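2-hydroxyhepta-2,4-diene-1,7-dioate isomerase (Mycobacterium marinum, PDB 3QDF) is a zinc-binding member of the fumarylacetoacetate hydrolase family that probably acts as an isomerase in the homoprotocatechuate degradative pathway. Local coordinates at residues A[90-95]-A[209-214]; A[95-100]-A[150-155]; A[119-124]-A[167-172]; A[191-196]-A[201-206]; A[248-253]-A[258-263]. All blocks are in the same frame, centred on the assembly; numbering follows the deposited sequence.

Contact 1. Residues A[90-95]-A[209-214]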
# COMPACT_ATOMS: atom_id res chain seq x y z
N ALA A 90 -14.35 -12.10 15.73
CA ALA A 90 -13.24 -11.68 16.61
C ALA A 90 -12.86 -10.19 16.40
O ALA A 90 -13.01 -9.65 15.30
CB ALA A 90 -12.01 -12.56 16.40
N ASP A 91 -12.37 -9.56 17.47
CA ASP A 91 -11.78 -8.22 17.37
C ASP A 91 -10.55 -8.17 16.43
O ASP A 91 -9.83 -9.15 16.32
CB ASP A 91 -11.38 -7.76 18.77
CG ASP A 91 -12.57 -7.24 19.58
OD1 ASP A 91 -13.51 -6.66 18.99
OD2 ASP A 91 -12.55 -7.41 20.80
N PRO A 92 -10.32 -7.03 15.75
CA PRO A 92 -9.14 -6.95 14.88
C PRO A 92 -7.82 -7.21 15.63
O PRO A 92 -7.67 -6.82 16.79
CB PRO A 92 -9.17 -5.51 14.34
CG PRO A 92 -10.57 -5.04 14.58
CD PRO A 92 -11.08 -5.76 15.77
N VAL A 93 -6.91 -7.90 14.97
CA VAL A 93 -5.57 -8.11 15.48
C VAL A 93 -4.67 -7.20 14.67
O VAL A 93 -4.62 -7.30 13.44
CB VAL A 93 -5.13 -9.58 15.36
CG1 VAL A 93 -3.65 -9.73 15.72
CG2 VAL A 93 -5.98 -10.46 16.27
N ILE A 94 -4.01 -6.27 15.35
CA ILE A 94 -3.18 -5.30 14.65
C ILE A 94 -1.70 -5.53 14.95
O ILE A 94 -1.36 -6.14 15.95
CB ILE A 94 -3.60 -3.85 14.96
CG1 ILE A 94 -3.34 -3.47 16.41
CG2 ILE A 94 -5.11 -3.62 14.58
CD1 ILE A 94 -3.28 -1.96 16.62
N PHE A 95 -0.84 -5.04 14.06
CA PHE A 95 0.61 -5.10 14.22
C PHE A 95 1.21 -3.96 13.43
O PHE A 95 0.49 -3.26 12.73
CB PHE A 95 1.19 -6.45 13.79
CG PHE A 95 0.91 -6.82 12.34
CD1 PHE A 95 -0.26 -7.48 12.00
CD2 PHE A 95 1.85 -6.54 11.34
CE1 PHE A 95 -0.52 -7.85 10.66
CE2 PHE A 95 1.61 -6.90 9.99
CZ PHE A 95 0.43 -7.56 9.65
N MET A 209 -14.15 -8.37 3.45
CA MET A 209 -13.46 -7.98 4.69
C MET A 209 -14.37 -8.17 5.90
O MET A 209 -15.54 -7.78 5.87
CB MET A 209 -12.97 -6.52 4.64
CG MET A 209 -11.79 -6.32 3.68
SD MET A 209 -11.47 -4.59 3.25
CE MET A 209 -10.81 -3.98 4.79
N ILE A 210 -13.81 -8.78 6.94
CA ILE A 210 -14.50 -9.00 8.21
C ILE A 210 -14.74 -7.64 8.88
O ILE A 210 -15.86 -7.32 9.25
CB ILE A 210 -13.68 -9.99 9.12
CG1 ILE A 210 -13.58 -11.37 8.44
CG2 ILE A 210 -14.29 -10.11 10.52
CD1 ILE A 210 -12.45 -12.26 9.00
N HIS A 211 -13.70 -6.82 8.98
CA HIS A 211 -13.82 -5.47 9.52
C HIS A 211 -13.58 -4.51 8.38
O HIS A 211 -12.54 -4.58 7.72
CB HIS A 211 -12.78 -5.28 10.61
CG HIS A 211 -12.84 -6.33 11.69
ND1 HIS A 211 -13.82 -6.33 12.66
CD2 HIS A 211 -12.07 -7.42 11.92
CE1 HIS A 211 -13.63 -7.36 13.47
NE2 HIS A 211 -12.58 -8.04 13.04
N ASP A 212 -14.53 -3.62 8.13
CA ASP A 212 -14.44 -2.73 6.99
C ASP A 212 -13.49 -1.57 7.31
O ASP A 212 -12.93 -1.51 8.42
CB ASP A 212 -15.84 -2.28 6.48
CG ASP A 212 -16.62 -1.43 7.49
OD1 ASP A 212 -16.03 -0.99 8.49
OD2 ASP A 212 -17.85 -1.19 7.28
N VAL A 213 -13.30 -0.67 6.36
CA VAL A 213 -12.36 0.44 6.54
C VAL A 213 -12.66 1.30 7.78
O VAL A 213 -11.76 1.59 8.55
CB VAL A 213 -12.26 1.34 5.28
CG1 VAL A 213 -11.61 2.68 5.62
CG2 VAL A 213 -11.45 0.61 4.22
N GLY A 214 -13.92 1.68 7.96
CA GLY A 214 -14.30 2.46 9.13
C GLY A 214 -14.04 1.72 10.44
O GLY A 214 -13.55 2.32 11.40
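Pro92 and His211 have the nearest CA atoms of the two segments, 7.3 Å apart, and neither backbone bonds the other. Residues 90-93 run as an irregular lead-in to strand 94-97, while 209-212 form the loop before helix 213-223. The gap is spanned by the imidazole of His211, whose CG lies beside its own backbone N (chi1 -54°), a setting that sends the ring toward residues 90-92. Pro92 lies across one ring face: its CG is 3.8 Å from the ring centroid and only 4° off the normal, a CH-pi contact centred on the imidazole. This is a surface junction within the fumarylacetoacetate hydrolase family region, tying the approach to a strand to the start of a helix. Ile210 CG2 covers the opposite face near the rim. At the ring edge, His211 NE2 gives a weak, bent hydrogen bond to Ala90 O, 2.8 Å long with 122° at the hydrogen. Asn73 OD1 accepts from His211 N, and Asp212 N-caps the helix through Ala215 N.

Contact 2. Residues A[95-100]-A[150-155]. With ZN (zinc ion), chain B.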
# COMPACT_ATOMS: atom_id res chain seq x y z
N PHE A 95 -0.84 -5.04 14.06
CA PHE A 95 0.61 -5.10 14.22
C PHE A 95 1.21 -3.96 13.43
O PHE A 95 0.49 -3.26 12.73
CB PHE A 95 1.19 -6.45 13.79
CG PHE A 95 0.91 -6.82 12.34
CD1 PHE A 95 -0.26 -7.48 12.00
CD2 PHE A 95 1.85 -6.54 11.34
CE1 PHE A 95 -0.52 -7.85 10.66
CE2 PHE A 95 1.61 -6.90 9.99
CZ PHE A 95 0.43 -7.56 9.65
N LEU A 96 2.52 -3.76 13.55
CA LEU A 96 3.20 -2.67 12.88
C LEU A 96 4.29 -3.20 11.95
O LEU A 96 4.94 -4.21 12.24
CB LEU A 96 3.82 -1.71 13.91
CG LEU A 96 2.86 -0.91 14.80
CD1 LEU A 96 3.58 -0.30 15.97
CD2 LEU A 96 2.21 0.22 13.96
N LYS A 97 4.45 -2.49 10.84
CA LYS A 97 5.63 -2.60 10.02
C LYS A 97 6.36 -1.26 10.11
O LYS A 97 5.70 -0.21 10.13
CB LYS A 97 5.25 -2.92 8.57
CG LYS A 97 4.72 -4.37 8.39
CD LYS A 97 3.99 -4.53 7.04
CE LYS A 97 4.97 -4.85 5.87
NZ LYS A 97 5.29 -6.34 5.73
N PRO A 98 7.71 -1.28 10.17
CA PRO A 98 8.49 -0.05 10.27
C PRO A 98 8.49 0.65 8.92
O PRO A 98 8.44 -0.02 7.89
CB PRO A 98 9.89 -0.56 10.62
CG PRO A 98 9.98 -1.89 9.92
CD PRO A 98 8.58 -2.48 10.03
N ASN A 99 8.52 1.98 8.89
CA ASN A 99 8.51 2.66 7.61
C ASN A 99 9.78 2.38 6.76
O ASN A 99 9.79 2.62 5.56
CB ASN A 99 8.22 4.17 7.76
CG ASN A 99 9.33 4.94 8.46
OD1 ASN A 99 10.43 4.43 8.68
ND2 ASN A 99 9.04 6.20 8.81
N THR A 100 10.83 1.86 7.38
CA THR A 100 12.01 1.39 6.65
C THR A 100 11.70 0.18 5.77
O THR A 100 12.52 -0.19 4.92
CB THR A 100 13.16 1.05 7.63
OG1 THR A 100 12.64 0.21 8.66
CG2 THR A 100 13.73 2.33 8.25
N GLY A 150 -0.96 -2.14 -0.92
CA GLY A 150 0.19 -2.61 -0.18
C GLY A 150 0.46 -4.08 -0.43
O GLY A 150 -0.47 -4.86 -0.77
N ASN A 151 1.73 -4.45 -0.30
CA ASN A 151 2.15 -5.85 -0.31
C ASN A 151 2.77 -6.15 1.05
O ASN A 151 3.93 -5.76 1.33
CB ASN A 151 3.18 -6.12 -1.44
CG ASN A 151 3.44 -7.61 -1.67
OD1 ASN A 151 3.12 -8.44 -0.82
ND2 ASN A 151 4.02 -7.95 -2.82
N ASP A 152 2.01 -6.85 1.90
CA ASP A 152 2.48 -7.19 3.24
C ASP A 152 3.43 -8.39 3.21
O ASP A 152 3.08 -9.54 3.58
CB ASP A 152 1.28 -7.46 4.16
CG ASP A 152 1.70 -7.73 5.60
OD1 ASP A 152 2.86 -7.41 5.96
OD2 ASP A 152 0.88 -8.25 6.36
N VAL A 153 4.66 -8.15 2.77
CA VAL A 153 5.62 -9.25 2.60
C VAL A 153 5.98 -9.86 3.97
O VAL A 153 6.23 -9.13 4.94
CB VAL A 153 6.84 -8.82 1.78
CG1 VAL A 153 7.74 -9.99 1.52
CG2 VAL A 153 6.38 -8.22 0.45
N SER A 154 5.97 -11.20 4.05
CA SER A 154 6.00 -11.90 5.32
C SER A 154 6.87 -13.17 5.26
O SER A 154 6.59 -14.09 4.47
CB SER A 154 4.59 -12.30 5.75
OG SER A 154 3.67 -11.22 5.61
N ALA A 155 7.91 -13.20 6.09
CA ALA A 155 8.72 -14.40 6.29
C ALA A 155 7.99 -15.36 7.25
O ALA A 155 8.02 -15.18 8.48
CB ALA A 155 10.08 -14.03 6.85
ZN ZN B . -1.17 -8.68 5.99
O HOH W 1 -2.00 -6.82 7.00
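Lys97 and Asp152 cross obliquely, and the ammonium group arrives nearly in line with the C-O bond of OD1 to make a salt bridge of 2.7 Å between Lys97 NZ and Asp152 OD1. The lysine chain is bent at chi3 and chi4, both 85°, which turns NZ onto the carboxylate. Phe95 and Asp152 point at each other from opposite directions. Asp152 OD2 lies at the edge of the phenyl ring, in its plane and 3.4 Å from Phe95 CZ, and the ring and carboxylate planes are 26° apart. That OD2 binds a zinc ion at 2.1 Å and also takes a hydrogen bond from Lys169 NZ, whereas OD1 faces Lys97. With CG anti to the backbone N (chi1 -176°), the carboxylate reaches out from an inverse gamma turn centred on Asp152, whose O accepts from Ser154 OG. Lys97 NZ also bonds Lys169 O and Phe174 O, consistent with a second-shell role in positioning the carboxylate. Strand 94-97 pairs with 67-70, whereas strand 144-155 lies between 118-128 and 175-182.

Contact 3. Residues A[119-124]-A[167-172]. With ZN (zinc ion), chain B; EDO (1,2-ethanediol), chain D.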
# COMPACT_ATOMS: atom_id res chain seq x y z
N HIS A 119 6.25 -14.94 1.84
CA HIS A 119 4.97 -14.76 1.15
C HIS A 119 4.71 -13.31 0.77
O HIS A 119 5.07 -12.39 1.52
CB HIS A 119 3.81 -15.23 2.04
CG HIS A 119 3.66 -16.71 2.11
ND1 HIS A 119 2.51 -17.33 2.55
CD2 HIS A 119 4.52 -17.71 1.79
CE1 HIS A 119 2.67 -18.64 2.50
NE2 HIS A 119 3.88 -18.90 2.04
N PHE A 120 4.06 -13.14 -0.38
CA PHE A 120 3.40 -11.88 -0.72
C PHE A 120 2.05 -11.86 0.02
O PHE A 120 1.53 -12.91 0.43
CB PHE A 120 3.16 -11.79 -2.24
CG PHE A 120 2.23 -12.86 -2.76
CD1 PHE A 120 0.85 -12.73 -2.65
CD2 PHE A 120 2.74 -14.05 -3.30
CE1 PHE A 120 0.00 -13.73 -3.09
CE2 PHE A 120 1.89 -15.06 -3.75
CZ PHE A 120 0.52 -14.89 -3.64
N GLU A 121 1.49 -10.67 0.21
CA GLU A 121 0.11 -10.53 0.65
C GLU A 121 -0.41 -9.24 0.05
O GLU A 121 -0.04 -8.16 0.51
CB GLU A 121 0.00 -10.43 2.19
CG GLU A 121 0.42 -11.68 2.99
CD GLU A 121 0.07 -11.57 4.47
OE1 GLU A 121 0.08 -12.59 5.21
OE2 GLU A 121 -0.24 -10.46 4.91
N GLY A 122 -1.28 -9.35 -0.94
CA GLY A 122 -1.91 -8.17 -1.57
C GLY A 122 -2.97 -7.61 -0.66
O GLY A 122 -3.81 -8.36 -0.16
N GLU A 123 -2.94 -6.29 -0.44
CA GLU A 123 -3.86 -5.64 0.50
C GLU A 123 -4.27 -4.25 0.05
O GLU A 123 -3.44 -3.46 -0.46
CB GLU A 123 -3.24 -5.54 1.90
CG GLU A 123 -2.58 -6.83 2.35
CD GLU A 123 -2.39 -6.98 3.85
OE1 GLU A 123 -2.73 -6.06 4.65
OE2 GLU A 123 -1.86 -8.05 4.21
N LEU A 124 -5.54 -3.93 0.29
CA LEU A 124 -6.00 -2.55 0.20
C LEU A 124 -5.34 -1.73 1.31
O LEU A 124 -5.32 -2.13 2.47
CB LEU A 124 -7.52 -2.50 0.34
CG LEU A 124 -8.14 -1.10 0.44
CD1 LEU A 124 -8.14 -0.42 -0.94
CD2 LEU A 124 -9.56 -1.16 1.08
N ARG A 167 9.25 -9.22 13.31
CA ARG A 167 10.44 -9.49 12.51
C ARG A 167 10.07 -10.04 11.12
O ARG A 167 10.57 -9.55 10.11
CB ARG A 167 11.40 -10.42 13.23
CG ARG A 167 12.53 -10.91 12.31
CD ARG A 167 13.59 -11.69 13.08
NE ARG A 167 13.14 -13.00 13.52
CZ ARG A 167 13.69 -14.16 13.14
NH1 ARG A 167 14.73 -14.19 12.30
NH2 ARG A 167 13.22 -15.31 13.64
N ALA A 168 9.20 -11.04 11.08
CA ALA A 168 8.75 -11.66 9.82
C ALA A 168 8.27 -10.63 8.82
O ALA A 168 8.52 -10.74 7.62
CB ALA A 168 7.63 -12.69 10.09
N LYS A 169 7.59 -9.59 9.32
CA LYS A 169 6.97 -8.61 8.43
C LYS A 169 7.75 -7.28 8.28
O LYS A 169 7.30 -6.38 7.57
CB LYS A 169 5.53 -8.36 8.87
CG LYS A 169 4.60 -9.51 8.48
CD LYS A 169 3.35 -9.51 9.32
CE LYS A 169 2.43 -10.65 8.95
NZ LYS A 169 1.94 -10.59 7.54
N GLY A 170 8.91 -7.19 8.93
CA GLY A 170 9.57 -5.88 9.14
C GLY A 170 10.88 -5.66 8.40
O GLY A 170 11.53 -4.62 8.60
N HIS A 171 11.28 -6.62 7.56
CA HIS A 171 12.53 -6.51 6.81
C HIS A 171 12.48 -5.34 5.83
O HIS A 171 11.40 -4.99 5.35
CB HIS A 171 12.82 -7.80 6.05
CG HIS A 171 13.15 -8.95 6.96
ND1 HIS A 171 14.44 -9.25 7.33
CD2 HIS A 171 12.36 -9.86 7.58
CE1 HIS A 171 14.44 -10.29 8.15
NE2 HIS A 171 13.19 -10.68 8.32
N ASP A 172 13.63 -4.72 5.56
CA ASP A 172 13.65 -3.69 4.51
C ASP A 172 13.05 -4.27 3.23
O ASP A 172 13.31 -5.44 2.90
CB ASP A 172 15.08 -3.16 4.27
CG ASP A 172 15.60 -2.30 5.42
OD1 ASP A 172 14.90 -2.13 6.46
OD2 ASP A 172 16.72 -1.80 5.28
ZN ZN B . -1.17 -8.68 5.99
C1 EDO D . -1.37 -10.61 8.16
O1 EDO D . -2.26 -10.08 7.16
C2 EDO D . -1.50 -12.13 8.35
O2 EDO D . -0.19 -12.73 8.48
O HOH W 1 -2.00 -6.82 7.00
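Glu121 and Lys169 meet beside the zinc site of this fumarylacetoacetate hydrolase fold, in which strand 118-128 supplies two carboxylate ligands and Asp152 a third. Both glutamates carry CG beside the backbone N and continue extended beyond it, so the side chains of Glu121 and Glu123, alternate residues of the chain, reach the metal from the same side of the backbone. Glu121 OE2 binds zinc at 2.3 Å and Glu123 OE2 at 2.0 Å. The second oxygen of each is used differently: Glu121 OE1 forms a salt bridge with Arg156, and Glu123 OE1 accepts from the zinc-bound water and from Gly235 N.

Lys169, in the weakly bonded helix 166-169, crosses Glu121 at about a right angle. Its chain stays straight until chi4, where a turn of -62° swings NZ toward the carboxylate. The resulting salt bridge from Lys169 NZ to Glu121 OE1 is long, 3.6 Å. Glu121 OE2 is slightly nearer to Lys169 NZ, at 3.4 Å, yet no hydrogen bond joins the two residues; the ammonium group bonds instead to Ser154 OG and Asp152 OD2. A 1,2-ethanediol, probably from the crystallisation liquor, occupies the pocket they border: its O1 completes the ligands at 2.1 Å from zinc, while its O2 accepts a hydrogen bond of 3.2 Å from Lys169 NZ.

Contact 4. Residues A[191-196]-A[201-206]. With ZN (zinc ion), chain C.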
# COMPACT_ATOMS: atom_id res chain seq x y z
N GLU A 191 -12.56 -5.19 -6.40
CA GLU A 191 -11.80 -6.41 -6.64
C GLU A 191 -10.33 -6.23 -6.30
O GLU A 191 -9.75 -5.19 -6.58
CB GLU A 191 -11.91 -6.86 -8.09
CG GLU A 191 -11.18 -8.19 -8.28
CD GLU A 191 -11.17 -8.67 -9.70
OE1 GLU A 191 -12.17 -9.27 -10.11
OE2 GLU A 191 -10.14 -8.47 -10.40
N LEU A 192 -9.72 -7.28 -5.73
CA LEU A 192 -8.28 -7.33 -5.56
C LEU A 192 -7.72 -8.61 -6.20
O LEU A 192 -8.21 -9.72 -5.94
CB LEU A 192 -7.91 -7.25 -4.07
CG LEU A 192 -6.46 -7.35 -3.60
CD1 LEU A 192 -6.37 -6.92 -2.12
CD2 LEU A 192 -5.86 -8.76 -3.80
N ARG A 193 -6.69 -8.46 -7.02
CA ARG A 193 -6.13 -9.59 -7.74
C ARG A 193 -4.62 -9.53 -7.62
O ARG A 193 -4.02 -8.50 -7.93
CB ARG A 193 -6.56 -9.52 -9.21
CG ARG A 193 -6.25 -10.76 -10.06
CD ARG A 193 -6.82 -10.55 -11.48
NE ARG A 193 -5.97 -9.71 -12.33
CZ ARG A 193 -6.26 -8.47 -12.75
NH1 ARG A 193 -7.40 -7.88 -12.43
NH2 ARG A 193 -5.39 -7.83 -13.51
N THR A 194 -4.02 -10.62 -7.18
CA THR A 194 -2.56 -10.75 -7.11
C THR A 194 -2.02 -11.78 -8.10
O THR A 194 -2.53 -12.91 -8.20
CB THR A 194 -2.07 -11.13 -5.69
OG1 THR A 194 -2.60 -10.20 -4.73
CG2 THR A 194 -0.55 -11.12 -5.63
N GLU A 195 -0.97 -11.40 -8.81
CA GLU A 195 -0.32 -12.29 -9.75
C GLU A 195 1.15 -12.44 -9.43
O GLU A 195 1.81 -11.50 -9.01
CB GLU A 195 -0.47 -11.78 -11.19
CG GLU A 195 -1.90 -11.77 -11.66
CD GLU A 195 -2.08 -11.09 -13.01
OE1 GLU A 195 -1.08 -10.96 -13.77
OE2 GLU A 195 -3.22 -10.68 -13.30
N VAL A 196 1.66 -13.65 -9.63
CA VAL A 196 3.08 -13.93 -9.53
C VAL A 196 3.46 -14.51 -10.89
O VAL A 196 2.98 -15.58 -11.27
CB VAL A 196 3.39 -14.90 -8.35
CG1 VAL A 196 4.88 -15.24 -8.29
CG2 VAL A 196 2.93 -14.28 -7.03
N LYS A 201 -3.08 -15.62 -8.12
CA LYS A 201 -2.94 -16.30 -6.83
C LYS A 201 -4.01 -15.88 -5.84
O LYS A 201 -4.50 -16.71 -5.08
CB LYS A 201 -1.55 -16.06 -6.22
CG LYS A 201 -0.38 -16.51 -7.08
CD LYS A 201 -0.39 -18.00 -7.35
CE LYS A 201 0.71 -18.39 -8.31
NZ LYS A 201 0.54 -19.81 -8.72
N GLN A 202 -4.32 -14.59 -5.82
CA GLN A 202 -5.40 -14.06 -5.01
C GLN A 202 -6.40 -13.43 -5.95
O GLN A 202 -6.02 -12.78 -6.93
CB GLN A 202 -4.90 -12.98 -4.03
CG GLN A 202 -3.81 -13.49 -3.10
CD GLN A 202 -3.45 -12.47 -2.04
OE1 GLN A 202 -2.79 -11.46 -2.32
NE2 GLN A 202 -3.85 -12.75 -0.81
N HIS A 203 -7.67 -13.60 -5.64
CA HIS A 203 -8.73 -13.07 -6.48
C HIS A 203 -9.97 -12.95 -5.63
O HIS A 203 -10.69 -13.93 -5.44
CB HIS A 203 -8.95 -14.00 -7.68
CG HIS A 203 -9.64 -13.36 -8.84
ND1 HIS A 203 -10.15 -14.10 -9.89
CD2 HIS A 203 -9.92 -12.07 -9.13
CE1 HIS A 203 -10.70 -13.29 -10.78
NE2 HIS A 203 -10.58 -12.05 -10.34
N ALA A 204 -10.21 -11.75 -5.09
CA ALA A 204 -11.32 -11.54 -4.17
C ALA A 204 -11.76 -10.09 -4.13
O ALA A 204 -11.12 -9.23 -4.73
CB ALA A 204 -10.95 -12.03 -2.75
N ARG A 205 -12.86 -9.81 -3.45
CA ARG A 205 -13.37 -8.44 -3.36
C ARG A 205 -13.27 -7.95 -1.91
O ARG A 205 -13.42 -8.74 -0.97
CB ARG A 205 -14.82 -8.35 -3.86
CG ARG A 205 -15.04 -8.95 -5.25
CD ARG A 205 -16.43 -8.60 -5.78
NE ARG A 205 -16.52 -7.17 -6.08
CZ ARG A 205 -16.08 -6.60 -7.20
NH1 ARG A 205 -16.19 -5.28 -7.37
NH2 ARG A 205 -15.54 -7.34 -8.17
N THR A 206 -13.00 -6.66 -1.74
CA THR A 206 -12.91 -6.06 -0.42
C THR A 206 -14.23 -6.15 0.36
O THR A 206 -14.24 -5.94 1.57
CB THR A 206 -12.44 -4.59 -0.49
OG1 THR A 206 -13.39 -3.82 -1.25
CG2 THR A 206 -11.05 -4.49 -1.15
ZN ZN C . -11.38 -10.59 -11.59
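Glu191 and His203 share a second zinc ion, with Glu191 OE1 and His203 NE2 each 2.1 Å from the metal. The carboxylate stands 83° from the imidazole plane and meets the ring at its edge. Their places in the ladder put both on one face of a beta hairpin, with Arg193 and Arg205, and an anti chi1 in each (-177° and -160°) extends it toward the metal. Arg193 runs alongside His203, pointing the same way, its guanidinium plane nearly perpendicular to the ring; Arg193 NE bonds Glu195 OE2 at 3.1 Å, and a weaker bridge joins NH1 to Glu191 OE2. Arg205 is held by Asp189 and Glu254.

Beneath this layer, strands 191-196 and 199-205 run antiparallel, bonded in both directions between Leu192 and Ala204. A classic bulge follows, Lys201 and Gln202 both facing Thr194. On the face of Leu192 and Ala204, Thr194 OG1 donates to Gln202 OE1 over 2.7 Å, and that oxygen also accepts from Gly122 N. With one carboxylate and one imidazole from this hairpin, the second zinc has a ligand pair distinct from the three carboxylates at the first, and Arg193, weakly bonded to Glu191 OE2, would be expected to offset part of the carboxylate's charge.

Contact 5. Residues A[248-253]-A[258-263]. With EDO (1,2-ethanediol), chain E.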
# COMPACT_ATOMS: atom_id res chain seq x y z
N THR A 248 8.12 -11.81 -10.28
CA THR A 248 7.48 -10.51 -10.25
C THR A 248 6.08 -10.67 -9.67
O THR A 248 5.33 -11.54 -10.09
CB THR A 248 7.36 -9.89 -11.64
OG1 THR A 248 8.66 -9.79 -12.23
CG2 THR A 248 6.78 -8.51 -11.56
N VAL A 249 5.74 -9.81 -8.71
CA VAL A 249 4.43 -9.85 -8.09
C VAL A 249 3.68 -8.56 -8.38
O VAL A 249 4.20 -7.46 -8.19
CB VAL A 249 4.51 -10.21 -6.56
CG1 VAL A 249 5.52 -9.36 -5.86
CG2 VAL A 249 3.15 -10.15 -5.89
N SER A 250 2.46 -8.72 -8.90
CA SER A 250 1.60 -7.60 -9.25
C SER A 250 0.28 -7.73 -8.53
O SER A 250 -0.38 -8.76 -8.64
CB SER A 250 1.32 -7.59 -10.75
OG SER A 250 2.47 -7.15 -11.43
N ILE A 251 -0.08 -6.70 -7.79
CA ILE A 251 -1.36 -6.64 -7.10
C ILE A 251 -2.17 -5.54 -7.77
O ILE A 251 -1.70 -4.38 -7.89
CB ILE A 251 -1.16 -6.31 -5.59
CG1 ILE A 251 -0.20 -7.31 -4.93
CG2 ILE A 251 -2.49 -6.25 -4.84
CD1 ILE A 251 0.69 -6.67 -3.81
N THR A 252 -3.37 -5.89 -8.22
CA THR A 252 -4.27 -4.92 -8.85
C THR A 252 -5.51 -4.76 -7.98
O THR A 252 -6.13 -5.75 -7.57
CB THR A 252 -4.69 -5.39 -10.28
OG1 THR A 252 -3.53 -5.48 -11.10
CG2 THR A 252 -5.69 -4.40 -10.94
N ILE A 253 -5.85 -3.51 -7.68
CA ILE A 253 -7.11 -3.22 -7.06
C ILE A 253 -7.95 -2.34 -7.97
O ILE A 253 -7.49 -1.32 -8.47
CB ILE A 253 -6.95 -2.59 -5.66
CG1 ILE A 253 -6.15 -3.54 -4.76
CG2 ILE A 253 -8.37 -2.30 -5.03
CD1 ILE A 253 -5.87 -2.99 -3.33
N THR A 258 -2.31 -0.93 -10.32
CA THR A 258 -1.52 -2.12 -10.13
C THR A 258 -0.19 -1.75 -9.50
O THR A 258 0.53 -0.87 -9.99
CB THR A 258 -1.29 -2.84 -11.49
OG1 THR A 258 -2.56 -3.24 -12.01
CG2 THR A 258 -0.40 -4.08 -11.34
N LEU A 259 0.12 -2.43 -8.39
CA LEU A 259 1.41 -2.35 -7.75
C LEU A 259 2.24 -3.56 -8.15
O LEU A 259 1.85 -4.69 -7.87
CB LEU A 259 1.24 -2.27 -6.22
CG LEU A 259 2.48 -2.36 -5.32
CD1 LEU A 259 3.43 -1.20 -5.55
CD2 LEU A 259 2.06 -2.35 -3.87
N THR A 260 3.39 -3.32 -8.79
CA THR A 260 4.26 -4.37 -9.31
C THR A 260 5.67 -4.26 -8.76
O THR A 260 6.25 -3.18 -8.78
CB THR A 260 4.34 -4.31 -10.85
OG1 THR A 260 3.02 -4.44 -11.39
CG2 THR A 260 5.22 -5.41 -11.42
N ASN A 261 6.22 -5.37 -8.29
CA ASN A 261 7.59 -5.42 -7.78
C ASN A 261 8.31 -6.68 -8.17
O ASN A 261 7.77 -7.78 -8.01
CB ASN A 261 7.64 -5.32 -6.26
CG ASN A 261 7.00 -4.08 -5.75
OD1 ASN A 261 5.76 -4.03 -5.54
ND2 ASN A 261 7.80 -3.06 -5.54
N PRO A 262 9.57 -6.52 -8.63
CA PRO A 262 10.39 -7.71 -8.82
C PRO A 262 10.86 -8.26 -7.46
O PRO A 262 10.70 -7.61 -6.41
CB PRO A 262 11.55 -7.21 -9.70
CG PRO A 262 11.69 -5.75 -9.38
CD PRO A 262 10.31 -5.27 -8.90
N VAL A 263 11.41 -9.47 -7.48
CA VAL A 263 11.89 -10.13 -6.26
C VAL A 263 13.32 -10.58 -6.52
O VAL A 263 13.62 -11.07 -7.60
CB VAL A 263 11.00 -11.33 -5.89
CG1 VAL A 263 11.44 -11.95 -4.60
CG2 VAL A 263 9.50 -10.91 -5.84
C1 EDO E . 1.05 0.70 -12.94
O1 EDO E . 1.79 1.72 -12.26
C2 EDO E . -0.31 1.29 -13.34
O2 EDO E . -1.36 0.94 -12.42
O HOH W 2 4.15 -5.97 -5.17
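Thr252 OG1 and Thr258 OG1 lie 2.6 Å apart in a hydrogen bond near the turn of an antiparallel beta hairpin formed by strands 248-253 and 257-265. At the next non-hydrogen-bonded pair, Ser250 OG and Thr260 OG1 repeat the pairing at 2.8 Å. No backbone bond links the partners at such positions, and their hydroxyls supply the cross-strand link instead. In all four residues the hydroxyl sits anti to the carbonyl carbon, beside the backbone N. Threonine methyl groups share the same face, and Thr248 CG2 packs against Thr260 CG2 at 3.5 Å, tighter than usual.

Alternating with these pairs, the backbone bonds run reciprocally, Val249 with Asn261 and Ile251 with Leu259, the shortest being Leu259 N to Ile251 O at 2.7 Å. Their side chains form the other, buried face: Ile251 packs on Ile149 and Asn151 of strand 144-155, while Val249 CG1 approaches Val263 CG2. Strand 248-253 is flanked on its other edge by 191-196, and 257-265 by 109-111. Within the buried face, Asn261 is gripped at both ends of its amide: ND2 donates to Val107 O and Gly104 O, and Asn261 OD1 accepts from a water oxygen 2.5 Å away.

Contacts 2, 3 and 4 hold zinc ligands; contacts 1 and 5 lie around them. Contacts 2 and 3, with centres 4 Å apart, build the first site: they share the metal and its water, and each lends the other a lysine partner, Lys97 NZ reaching Lys169 O and Lys169 NZ reaching Ser154 OG. Contact 1 lies toward the surface, its centre 17 Å from each, and is tied to contact 2 by Phe95, which also packs on Lys169. Contacts 4 and 5, about 11 Å apart between centres, are neighbouring hairpins of one sheet, joined where Glu195 N meets Ser250 O. Ile251 and Ile253 of contact 5 pack against residues 119-124, so that sheet backs the strand carrying the first zinc ligands.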